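Local coordinates for thermophilic dibenzothiophene desulfurization enzyme C (Paenibacillus sp. A11-2, PDB 5XDC), which probably catalyses the FMNH2- and oxygen-dependent oxidation of dibenzothiophene to its 5-oxide and then to the 5,5-dioxide, at residues E45-A48 with I49-S52; L228-P231 with G232-T235. All coordinates share one frame; numbering follows the deposited sequence.

Both contacts are local, each made within one unbroken run of eight residues. Contact 1 lies within helix 43-52 and is partly buried. Contact 2 lies at the surface, where a loop after strand 220-222 turns into helix 233-240. Their centres are 32 Å apart and their nearest atoms about 17 Å, so they do not touch. The two share no helix, but both reach helix 85-104: residues 45-52 through Leu-87, Leu-90 and Phe-91, residues 228-235 through Tyr-100 and Phe-104. The chemistry differs. Contact 1 is rich in charge, with Asp-47 and Arg-50 paired along the helix and Asp-164 and Asp-166 meeting its arginines. Contact 2 has neutral partners and relies on a turn, two glycines, one amide side chain and a water.

Contact 1: residues E45-A48 with I49-S52; sequences ERDA and IRRS
Asp-47 OD1 is held by two cations, Arg-50 and Lys-43. Arg-50 NH1 lies 2.9 Å from Asp-47 OD1 in a salt bridge, and Lys-43 pairs with the same oxygen. The Arg-50 bond is bent, at 126° at the hydrogen, and weak as a hydrogen bond. Carboxylate and guanidinium planes are turned 62° apart. Arg-50 runs extended from CG to NE, which carries its guanidinium out beside Asp-47. Its NH1 also pairs with Asp-164 and its NH2 with Asp-166. Arg-46 NH2 comes within 4.0 Å of Arg-50 NH2. Asp-164, which pairs with Arg-46 NE and Arg-50 NH1, probably offsets the like charges. With a leucine in place of Arg-50, Asp-47 would keep Lys-43, but Asp-166 would lose this arginine and the acidic cluster would probably be less well balanced.

All this sits on alpha-helix 43-52, in the acyl-CoA dehydrogenase-like N-terminal region. Arg-50 N bonds to Arg-46 O at 2.9 Å, an i to i+4 link. Arg-51 bends at chi3 (-58°), and Ala-48 CA and Asp-47 O lie against one guanidinium face, toward its rim. Buried Ile-49 packs on Phe-28 of helix 16-38 and Phe-91 of helix 85-104. Ser-52 OG donates a hydrogen bond to Ile-49 O at 2.7 Å.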
# COMPACT_ATOMS: atom_id res chain seq x y z
N GLU B 45 18.13 16.56 -31.05
CA GLU B 45 16.73 16.37 -30.73
C GLU B 45 16.06 17.70 -30.42
O GLU B 45 14.90 17.93 -30.79
CB GLU B 45 16.61 15.39 -29.56
CG GLU B 45 16.97 13.95 -29.91
CD GLU B 45 18.46 13.72 -30.12
OE1 GLU B 45 19.29 14.42 -29.48
OE2 GLU B 45 18.80 12.82 -30.92
N ARG B 46 16.78 18.60 -29.73
CA ARG B 46 16.27 19.94 -29.52
C ARG B 46 16.02 20.64 -30.86
O ARG B 46 15.02 21.33 -31.03
CB ARG B 46 17.23 20.74 -28.64
CG ARG B 46 17.28 20.26 -27.17
CD ARG B 46 18.37 20.98 -26.39
NE ARG B 46 18.16 22.43 -26.40
CZ ARG B 46 17.39 23.09 -25.54
NH1 ARG B 46 16.76 22.44 -24.56
NH2 ARG B 46 17.24 24.40 -25.65
N ASP B 47 16.92 20.44 -31.83
CA ASP B 47 16.71 21.06 -33.14
C ASP B 47 15.53 20.43 -33.87
O ASP B 47 14.79 21.12 -34.58
CB ASP B 47 17.98 20.98 -33.98
CG ASP B 47 19.07 21.95 -33.53
OD1 ASP B 47 18.79 22.88 -32.74
OD2 ASP B 47 20.24 21.78 -33.98
N ALA B 48 15.32 19.12 -33.72
CA ALA B 48 14.12 18.51 -34.29
C ALA B 48 12.86 19.13 -33.71
O ALA B 48 11.87 19.35 -34.42
CB ALA B 48 14.13 17.00 -34.07
N ILE B 49 12.86 19.41 -32.40
CA ILE B 49 11.71 20.09 -31.80
C ILE B 49 11.56 21.49 -32.39
O ILE B 49 10.45 21.96 -32.65
CB ILE B 49 11.85 20.10 -30.27
CG1 ILE B 49 11.72 18.67 -29.73
CG2 ILE B 49 10.82 21.03 -29.64
CD1 ILE B 49 12.00 18.55 -28.24
N ARG B 50 12.69 22.18 -32.60
CA ARG B 50 12.65 23.50 -33.21
C ARG B 50 12.00 23.46 -34.59
O ARG B 50 11.12 24.27 -34.89
CB ARG B 50 14.06 24.08 -33.31
CG ARG B 50 14.63 24.64 -32.02
CD ARG B 50 15.95 25.38 -32.29
NE ARG B 50 16.47 26.04 -31.09
CZ ARG B 50 17.33 25.49 -30.23
NH1 ARG B 50 17.80 24.26 -30.41
NH2 ARG B 50 17.73 26.17 -29.16
N ARG B 51 12.41 22.50 -35.42
CA ARG B 51 11.87 22.40 -36.78
C ARG B 51 10.40 22.02 -36.80
O ARG B 51 9.70 22.33 -37.77
CB ARG B 51 12.67 21.37 -37.59
CG ARG B 51 14.11 21.76 -37.87
CD ARG B 51 14.77 20.82 -38.87
NE ARG B 51 14.77 19.41 -38.45
CZ ARG B 51 15.72 18.84 -37.72
NH1 ARG B 51 16.75 19.54 -37.28
NH2 ARG B 51 15.63 17.55 -37.42
N SER B 52 9.90 21.39 -35.73
CA SER B 52 8.54 20.87 -35.71
C SER B 52 7.50 21.97 -35.58
O SER B 52 6.33 21.74 -35.93
CB SER B 52 8.39 19.91 -34.53
OG SER B 52 8.22 20.63 -33.33

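Contact 2: residues L228-P231 with G232-T235; sequences LGTP and GQVT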
# COMPACT_ATOMS: atom_id res chain seq x y z
N LEU B 228 10.51 41.63 -16.76
CA LEU B 228 9.15 41.11 -16.74
C LEU B 228 8.46 41.69 -15.52
O LEU B 228 8.70 41.26 -14.39
CB LEU B 228 9.16 39.59 -16.72
CG LEU B 228 9.79 38.96 -17.95
CD1 LEU B 228 10.06 37.48 -17.72
CD2 LEU B 228 8.89 39.18 -19.16
N GLY B 229 7.62 42.70 -15.75
CA GLY B 229 6.99 43.40 -14.66
C GLY B 229 7.98 44.24 -13.88
O GLY B 229 9.12 44.49 -14.30
N THR B 230 7.53 44.67 -12.73
CA THR B 230 8.31 45.49 -11.84
C THR B 230 8.89 44.64 -10.72
O THR B 230 8.43 43.51 -10.49
CB THR B 230 7.44 46.60 -11.25
OG1 THR B 230 6.38 46.02 -10.48
CG2 THR B 230 6.83 47.43 -12.37
N PRO B 231 9.90 45.13 -10.01
CA PRO B 231 10.50 44.31 -8.95
C PRO B 231 9.48 43.98 -7.87
O PRO B 231 8.75 44.85 -7.38
CB PRO B 231 11.62 45.20 -8.41
CG PRO B 231 11.93 46.14 -9.54
CD PRO B 231 10.62 46.40 -10.20
N GLY B 232 9.45 42.71 -7.48
CA GLY B 232 8.49 42.26 -6.51
C GLY B 232 7.09 42.00 -7.04
O GLY B 232 6.23 41.56 -6.27
N GLN B 233 6.83 42.26 -8.32
CA GLN B 233 5.48 42.07 -8.84
C GLN B 233 5.04 40.61 -8.75
O GLN B 233 3.85 40.34 -8.54
CB GLN B 233 5.38 42.54 -10.29
CG GLN B 233 3.94 42.49 -10.83
CD GLN B 233 3.84 43.00 -12.26
OE1 GLN B 233 4.65 43.82 -12.69
NE2 GLN B 233 2.86 42.51 -13.00
N VAL B 234 5.96 39.67 -8.90
CA VAL B 234 5.56 38.27 -8.82
C VAL B 234 5.12 37.94 -7.39
O VAL B 234 4.16 37.20 -7.17
CB VAL B 234 6.69 37.35 -9.31
CG1 VAL B 234 7.95 37.51 -8.46
CG2 VAL B 234 6.23 35.91 -9.34
N THR B 235 5.82 38.49 -6.40
CA THR B 235 5.42 38.31 -5.01
C THR B 235 4.05 38.92 -4.77
O THR B 235 3.21 38.32 -4.08
CB THR B 235 6.47 38.93 -4.09
OG1 THR B 235 7.75 38.33 -4.35
CG2 THR B 235 6.12 38.71 -2.63
O HOH W 1 8.70 40.58 -10.18
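Gln-233 and Thr-230 hold each other through two hydrogen bonds across a type II beta turn, Thr-230 to Gln-233, that leads into helix 233-240. Gln-233 N donates to Thr-230 O at 3.0 Å and closes the turn. This donor stands above the carbonyl plane, 41° out of it. Gln-233 OE1 in turn accepts from Thr-230 N at 3.0 Å, with 158° at the hydrogen. CG is anti to the backbone N (chi1 -174°), and the chain stays extended beyond it, which brings the amide oxygen back to the loop.

Thr-230 OG1 lies alongside Gln-233 CB, 3.6 Å away. The two side chains cross at about a right angle.

Two glycines permit this path. Gly-232, the N-cap residue, has a positive phi of 80°, and a side chain there would run into Pro-231 O. At Gly-229 a CB would clash with Gln-233 OE1.

Farther out, the backbone of Leu-228 bonds to Ala-186 and that of Gly-232 to Ile-184, tying the turn to strand 184-190. Pro-231 rests on Val-185, and Gln-233 touches Phe-104 of helix 85-104. A water links Thr-230 O, 3.0 Å away, to Val-234 N, from which it accepts at 3.2 Å.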